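Bcl-2-like protein FPV039 (Fowlpox virus, PDB 5TZP) inhibits apoptosis of the host cell by sequestering and inactivating several pro-apoptotic Bcl-2 proteins, among them BAX and BAK1. Local coordinates at residues N75-Q80 against I95-Y100; N25-Y30 against I117-I122; K54-I57 against E63-I66. One frame throughout, in Å; residues are numbered along the deposited sequence.

Overall arrangement
From the N terminus, helix 14-32 carries 25-30, whose partner 117-122 lies on helix 115-136, with 86 residues between them; contact 2 therefore closes the longest loop and holds the other two inside it. Contact 3 comes first within that loop, a five-residue closure between two parts of helix 43-68. Contact 1 then spans 14 residues, bringing helix 74-81 onto helix 88-105. Contacts 1 and 3 run in series, and no loops cross. Helix 88-105 joins them all: Cys98 packs on Ile118 of contact 2, while Phe97 and Tyr100 reach Phe64 and Asp65 of contact 3. Contacts 1 and 3 also border the bound BH3 peptide.

Contact 1 (N75-Q80 against I95-Y100); sequences NVIVTQ and IAFCAY. With SO4 (sulfate ion), chain N.
Val78 and Cys98 mark the nearest approach of the two backbones, with 8.5 Å between Val78 CA and Cys98 CA, so helix 74-81 and this part of helix 88-105 are bridged by side chains with no hydrogen bond between them. Two apolar pairs do the work. In the first, Val78 CG2 touches Cys98 SG at 3.6 Å, a close methyl-to-sulfur fit. The thiol gets there because SG lies opposite the carbonyl carbon (chi1 -75°), and the same side chain packs on Ile118 and Ile122 of helix 115-136.

The second pair is Ile77 and Phe97, whose side chains cross at about a right angle. The terminal methyl Ile77 CD1 comes obliquely to the CE2-CZ side of the ring, 4.0 Å from Phe97 CE2 and about as far from CZ. Phe97 CG points opposite its own backbone N (chi1 175°), which carries the ring toward helix 74-81; the ring also packs edge-to-face with Phe64 of helix 43-68.

Further round helix 74-81, Gln80 faces a different neighbour. Its OE1 is hydrogen-bonded to the backbone of the bound peptide, while NE2 makes weak hydrogen bonds to a sulfate ion, 3.3 Å to O3. Gln80 and Phe97 belong to the BH1 motif, and with Ile77 they touch the Bik BH3 peptide: this is part of the wall of the canonical BH3-binding groove of the Bcl-2 fold.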
# COMPACT_ATOMS: atom_id res chain seq x y z
N ASN A 75 0.91 7.00 9.11
CA ASN A 75 -0.41 6.49 9.42
C ASN A 75 -1.46 7.56 9.16
O ASN A 75 -2.58 7.25 8.74
CB ASN A 75 -0.52 5.98 10.85
CG ASN A 75 -1.89 5.40 11.10
OD1 ASN A 75 -2.32 4.51 10.31
ND2 ASN A 75 -2.63 5.97 12.02
N VAL A 76 -1.12 8.80 9.38
CA VAL A 76 -2.04 9.89 8.99
C VAL A 76 -2.24 9.91 7.48
O VAL A 76 -3.39 10.05 7.03
CB VAL A 76 -1.53 11.24 9.51
CG1 VAL A 76 -2.41 12.39 8.94
CG2 VAL A 76 -1.60 11.32 11.05
N ILE A 77 -1.16 9.71 6.72
CA ILE A 77 -1.28 9.67 5.27
C ILE A 77 -2.25 8.55 4.85
O ILE A 77 -3.19 8.77 4.07
CB ILE A 77 0.11 9.53 4.65
CG1 ILE A 77 0.95 10.77 4.89
CG2 ILE A 77 -0.11 9.32 3.14
CD1 ILE A 77 2.36 10.57 4.49
N VAL A 78 -2.03 7.35 5.39
CA VAL A 78 -2.86 6.19 5.01
C VAL A 78 -4.32 6.44 5.34
O VAL A 78 -5.23 6.23 4.52
CB VAL A 78 -2.34 4.95 5.74
CG1 VAL A 78 -3.30 3.80 5.50
CG2 VAL A 78 -0.91 4.57 5.25
N THR A 79 -4.60 6.92 6.55
CA THR A 79 -5.98 7.14 6.94
C THR A 79 -6.61 8.28 6.13
O THR A 79 -7.79 8.22 5.83
CB THR A 79 -6.10 7.29 8.48
OG1 THR A 79 -5.36 8.38 8.91
CG2 THR A 79 -5.67 6.06 9.15
N GLN A 80 -5.83 9.30 5.76
CA GLN A 80 -6.40 10.34 4.90
C GLN A 80 -6.90 9.74 3.61
O GLN A 80 -8.03 10.10 3.17
CB GLN A 80 -5.35 11.41 4.63
CG GLN A 80 -5.14 12.39 5.82
CD GLN A 80 -3.94 13.34 5.57
OE1 GLN A 80 -3.01 13.07 4.76
NE2 GLN A 80 -3.86 14.36 6.36
N ILE A 95 -0.05 1.09 -0.66
CA ILE A 95 0.94 0.06 -0.45
C ILE A 95 2.23 0.45 -1.12
O ILE A 95 3.32 0.28 -0.55
CB ILE A 95 0.41 -1.32 -0.91
CG1 ILE A 95 -0.79 -1.73 -0.04
CG2 ILE A 95 1.49 -2.36 -0.90
CD1 ILE A 95 -1.57 -2.93 -0.63
N ALA A 96 2.16 0.96 -2.34
CA ALA A 96 3.37 1.38 -3.07
C ALA A 96 4.12 2.48 -2.32
O ALA A 96 5.34 2.39 -2.12
CB ALA A 96 2.99 1.83 -4.46
N PHE A 97 3.42 3.52 -1.93
CA PHE A 97 4.01 4.61 -1.15
C PHE A 97 4.64 4.07 0.12
O PHE A 97 5.76 4.44 0.46
CB PHE A 97 2.96 5.65 -0.84
CG PHE A 97 3.53 6.71 0.05
CD1 PHE A 97 4.26 7.77 -0.49
CD2 PHE A 97 3.34 6.68 1.41
CE1 PHE A 97 4.84 8.73 0.36
CE2 PHE A 97 3.91 7.66 2.25
CZ PHE A 97 4.67 8.66 1.74
N CYS A 98 3.91 3.25 0.85
CA CYS A 98 4.39 2.77 2.14
C CYS A 98 5.57 1.83 1.97
O CYS A 98 6.48 1.85 2.84
CB CYS A 98 3.28 2.10 2.93
SG CYS A 98 2.10 3.27 3.66
N ALA A 99 5.61 0.98 0.93
CA ALA A 99 6.80 0.19 0.65
C ALA A 99 7.99 1.09 0.38
O ALA A 99 9.09 0.90 0.93
CB ALA A 99 6.55 -0.77 -0.50
N TYR A 100 7.81 2.07 -0.51
CA TYR A 100 8.86 3.00 -0.86
C TYR A 100 9.39 3.71 0.39
O TYR A 100 10.61 3.82 0.62
CB TYR A 100 8.28 3.99 -1.87
CG TYR A 100 9.27 4.93 -2.49
CD1 TYR A 100 10.10 4.54 -3.54
CD2 TYR A 100 9.52 6.19 -1.96
CE1 TYR A 100 11.05 5.34 -4.06
CE2 TYR A 100 10.49 7.04 -2.50
CZ TYR A 100 11.24 6.59 -3.56
OH TYR A 100 12.22 7.41 -4.07
S SO4 N . -1.27 17.32 5.95
O1 SO4 N . -0.20 17.17 6.95
O2 SO4 N . -1.21 18.56 5.13
O3 SO4 N . -2.50 17.39 6.77
O4 SO4 N . -1.20 16.13 5.03

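Contact 2 (N25-Y30 against I117-I122); sequences NYIIEY and IISEAI
Ile27 points its terminal methyl straight at helix 115-136, and nearly everything between these two segments happens at that one carbon. Ile27 CD1 lies 3.5 Å from Ser119 OG and 3.9 Å from Ile118 CG2, with Ile122 CD1 a looser neighbour at 4.5 Å. The isoleucine reaches this far because its CG1 branch lies opposite the carbonyl carbon and continues extended to CD1 (chi2 176°). Ile118 does not meet it lengthwise: the two side chains cross at about a right angle, and it is the CG2 branch of Ile118 that touches.

The short helical segments run roughly antiparallel, at 144°, with axes 10.4 Å apart. In the all-helical Bcl-2 fold this joins the N-terminal helix 14-32 to the BH2 region, both packed round helix 88-105, where Tyr26 rests on Ile95 and Ile122 on Ile94.

Ser119 presents a hydroxyl to this apolar methyl, yet OG has its own polar partner, the carbonyl oxygen of Asp115 one turn back in its helix. With that bond made, the buried hydroxyl has a partner inside its own helix while it lies against Ile27, and the serine side chain also touches Leu20, Ile23 and Gln24 of helix 14-32.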
# COMPACT_ATOMS: atom_id res chain seq x y z
N ASN A 25 4.14 -9.31 3.18
CA ASN A 25 5.07 -10.02 2.28
C ASN A 25 5.53 -9.11 1.15
O ASN A 25 6.71 -9.17 0.79
CB ASN A 25 4.45 -11.33 1.81
CG ASN A 25 4.71 -12.40 2.80
OD1 ASN A 25 5.83 -12.82 2.97
ND2 ASN A 25 3.66 -12.88 3.45
N TYR A 26 4.65 -8.29 0.55
CA TYR A 26 5.09 -7.38 -0.51
C TYR A 26 6.14 -6.41 0.04
O TYR A 26 7.19 -6.19 -0.58
CB TYR A 26 3.91 -6.65 -1.18
CG TYR A 26 4.44 -5.64 -2.16
CD1 TYR A 26 5.13 -6.05 -3.27
CD2 TYR A 26 4.42 -4.33 -1.87
CE1 TYR A 26 5.74 -5.12 -4.14
CE2 TYR A 26 5.05 -3.41 -2.72
CZ TYR A 26 5.69 -3.83 -3.79
OH TYR A 26 6.37 -2.94 -4.61
N ILE A 27 5.89 -5.82 1.21
CA ILE A 27 6.83 -4.83 1.74
C ILE A 27 8.16 -5.52 2.04
O ILE A 27 9.25 -4.97 1.76
CB ILE A 27 6.24 -4.13 2.96
CG1 ILE A 27 5.10 -3.23 2.48
CG2 ILE A 27 7.30 -3.28 3.65
CD1 ILE A 27 4.32 -2.52 3.56
N ILE A 28 8.15 -6.75 2.55
CA ILE A 28 9.39 -7.52 2.74
C ILE A 28 10.12 -7.72 1.41
O ILE A 28 11.34 -7.54 1.33
CB ILE A 28 9.06 -8.83 3.46
CG1 ILE A 28 8.65 -8.54 4.92
CG2 ILE A 28 10.31 -9.73 3.41
CD1 ILE A 28 8.02 -9.72 5.54
N GLU A 29 9.40 -8.12 0.37
CA GLU A 29 10.03 -8.31 -0.93
C GLU A 29 10.67 -7.01 -1.44
O GLU A 29 11.81 -6.99 -1.94
CB GLU A 29 9.07 -8.91 -1.95
CG GLU A 29 9.74 -9.01 -3.36
CD GLU A 29 9.09 -9.89 -4.33
OE1 GLU A 29 9.56 -9.88 -5.48
OE2 GLU A 29 8.20 -10.72 -4.00
N TYR A 30 9.94 -5.92 -1.33
CA TYR A 30 10.43 -4.63 -1.81
C TYR A 30 11.71 -4.26 -1.10
O TYR A 30 12.66 -3.76 -1.71
CB TYR A 30 9.34 -3.59 -1.61
CG TYR A 30 9.78 -2.26 -2.14
CD1 TYR A 30 9.68 -1.95 -3.52
CD2 TYR A 30 10.32 -1.29 -1.32
CE1 TYR A 30 10.20 -0.73 -3.98
CE2 TYR A 30 10.78 -0.12 -1.78
CZ TYR A 30 10.78 0.18 -3.08
OH TYR A 30 11.33 1.41 -3.46
N ILE A 117 4.69 -2.42 11.74
CA ILE A 117 3.79 -1.30 12.03
C ILE A 117 3.15 -0.77 10.75
O ILE A 117 1.99 -0.34 10.74
CB ILE A 117 4.45 -0.14 12.84
CG1 ILE A 117 5.76 0.40 12.23
CG2 ILE A 117 4.59 -0.49 14.33
CD1 ILE A 117 6.33 1.69 12.99
N ILE A 118 3.91 -0.73 9.66
CA ILE A 118 3.36 -0.17 8.41
C ILE A 118 2.29 -1.09 7.83
O ILE A 118 1.21 -0.65 7.51
CB ILE A 118 4.51 0.13 7.46
CG1 ILE A 118 5.36 1.28 7.94
CG2 ILE A 118 3.91 0.44 6.04
CD1 ILE A 118 6.64 1.41 7.11
N SER A 119 2.54 -2.37 7.79
CA SER A 119 1.56 -3.32 7.24
C SER A 119 0.31 -3.40 8.10
O SER A 119 -0.82 -3.45 7.60
CB SER A 119 2.13 -4.71 7.02
OG SER A 119 3.25 -4.63 6.18
N GLU A 120 0.48 -3.37 9.41
CA GLU A 120 -0.67 -3.38 10.32
C GLU A 120 -1.49 -2.11 10.18
O GLU A 120 -2.74 -2.15 10.19
CB GLU A 120 -0.23 -3.56 11.79
CG GLU A 120 0.30 -5.00 12.04
CD GLU A 120 0.88 -5.24 13.43
OE1 GLU A 120 1.39 -6.35 13.63
OE2 GLU A 120 0.78 -4.33 14.28
N ALA A 121 -0.83 -0.98 10.02
CA ALA A 121 -1.57 0.29 9.85
C ALA A 121 -2.40 0.27 8.56
O ALA A 121 -3.54 0.71 8.53
CB ALA A 121 -0.60 1.46 9.85
N ILE A 122 -1.83 -0.24 7.47
CA ILE A 122 -2.58 -0.29 6.22
C ILE A 122 -3.77 -1.24 6.39
O ILE A 122 -4.91 -0.93 5.99
CB ILE A 122 -1.70 -0.73 5.05
CG1 ILE A 122 -0.60 0.30 4.78
CG2 ILE A 122 -2.59 -0.94 3.79
CD1 ILE A 122 0.50 -0.22 3.89

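Contact 3 (K54-I57 against E63-I66); sequences KSVI and EFDI
Phe64 reaches back along its own helix, 43-68, to touch Val56 and Ile57. The nearest backbone pair is Ile57 and Phe64, 8.2 Å from CA to CA; seven residues of straight alpha helix would span about 10.5 Å, which implies that the helical path bends between the two segments, with the ring lying across the inside of that bend.

The direct contacts are all apolar. Val56 CG1 stands 3.8 Å from Phe64 CZ, the far corner of the ring, approaching it obliquely, and the two side chains cross at about a right angle. Ile57 comes from another direction: its CG1 is near the ring plane, at the edge, 4.4 Å from Phe64 CE2. The ring owes its attitude to chi2 of -6°, which brings CA almost into the ring plane and turns the CE2 and CZ corners toward Val56 and Ile57, two turns earlier.

Apolar packing continues beyond the two segments, where Val56 rests on Ile92 and Ala96 of helix 88-105.

Polar bonds lie at the borders. Asp65 OD1 is probably hydrogen-bonded to Tyr100 OH, and the Tyr100 ring also packs on Ile57. Ser55 OG is hydrogen-bonded to an aromatic side chain of the bound peptide.

That peptide, the BH3 segment of Bik, packs against Val56 with an aromatic side chain and against Phe64 with an apolar one. The chemistry is thus that of a greasy lining with polar fixings beside it: Val56 and Phe64 meet each other and the ligand through dispersion and hydrophobic burial, as expected of a groove that takes up the apolar face of a BH3 helix, and Ser55 adds a directed bond.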
# COMPACT_ATOMS: atom_id res chain seq x y z
N LYS A 54 5.07 -1.43 -8.54
CA LYS A 54 6.27 -1.08 -9.28
C LYS A 54 5.94 0.05 -10.24
O LYS A 54 6.72 1.03 -10.36
CB LYS A 54 6.84 -2.27 -10.08
CG LYS A 54 8.08 -2.05 -10.89
CD LYS A 54 8.65 -3.37 -11.50
CE LYS A 54 9.92 -3.15 -12.33
NZ LYS A 54 10.77 -4.44 -12.49
N SER A 55 4.77 0.01 -10.90
CA SER A 55 4.40 1.06 -11.82
C SER A 55 4.20 2.38 -11.10
O SER A 55 4.66 3.46 -11.57
CB SER A 55 3.14 0.64 -12.57
OG SER A 55 2.65 1.68 -13.41
N VAL A 56 3.49 2.37 -10.01
CA VAL A 56 3.24 3.59 -9.20
C VAL A 56 4.56 4.19 -8.77
O VAL A 56 4.74 5.41 -8.87
CB VAL A 56 2.30 3.31 -8.03
CG1 VAL A 56 2.24 4.50 -7.06
CG2 VAL A 56 0.92 3.00 -8.57
N ILE A 57 5.48 3.38 -8.26
CA ILE A 57 6.78 3.88 -7.80
C ILE A 57 7.57 4.44 -8.96
O ILE A 57 8.14 5.54 -8.84
CB ILE A 57 7.53 2.78 -7.02
CG1 ILE A 57 6.84 2.52 -5.70
CG2 ILE A 57 8.99 3.22 -6.79
CD1 ILE A 57 7.27 1.25 -4.97
N GLU A 63 7.94 12.52 -6.63
CA GLU A 63 6.94 13.17 -5.78
C GLU A 63 6.96 12.58 -4.38
O GLU A 63 6.86 13.30 -3.38
CB GLU A 63 5.56 12.97 -6.45
CG GLU A 63 4.51 14.05 -5.93
CD GLU A 63 4.71 15.40 -6.53
OE1 GLU A 63 4.00 16.37 -6.23
OE2 GLU A 63 5.62 15.62 -7.42
N PHE A 64 7.09 11.26 -4.31
CA PHE A 64 7.18 10.59 -3.03
C PHE A 64 8.38 11.10 -2.25
O PHE A 64 8.30 11.27 -1.02
CB PHE A 64 7.30 9.05 -3.21
CG PHE A 64 6.09 8.33 -3.73
CD1 PHE A 64 4.87 8.99 -3.92
CD2 PHE A 64 6.15 6.99 -3.98
CE1 PHE A 64 3.77 8.27 -4.38
CE2 PHE A 64 5.06 6.28 -4.41
CZ PHE A 64 3.85 6.96 -4.63
N ASP A 65 9.49 11.38 -2.96
CA ASP A 65 10.67 11.87 -2.30
C ASP A 65 10.40 13.23 -1.61
O ASP A 65 10.84 13.49 -0.47
CB ASP A 65 11.87 12.01 -3.27
CG ASP A 65 12.51 10.68 -3.61
OD1 ASP A 65 12.31 9.67 -2.87
OD2 ASP A 65 13.21 10.64 -4.67
N ILE A 66 9.70 14.12 -2.31
CA ILE A 66 9.37 15.39 -1.67
C ILE A 66 8.46 15.17 -0.45
O ILE A 66 8.71 15.72 0.63
CB ILE A 66 8.76 16.35 -2.67
CG1 ILE A 66 9.82 16.70 -3.74
CG2 ILE A 66 8.27 17.61 -1.92
CD1 ILE A 66 9.29 17.62 -4.82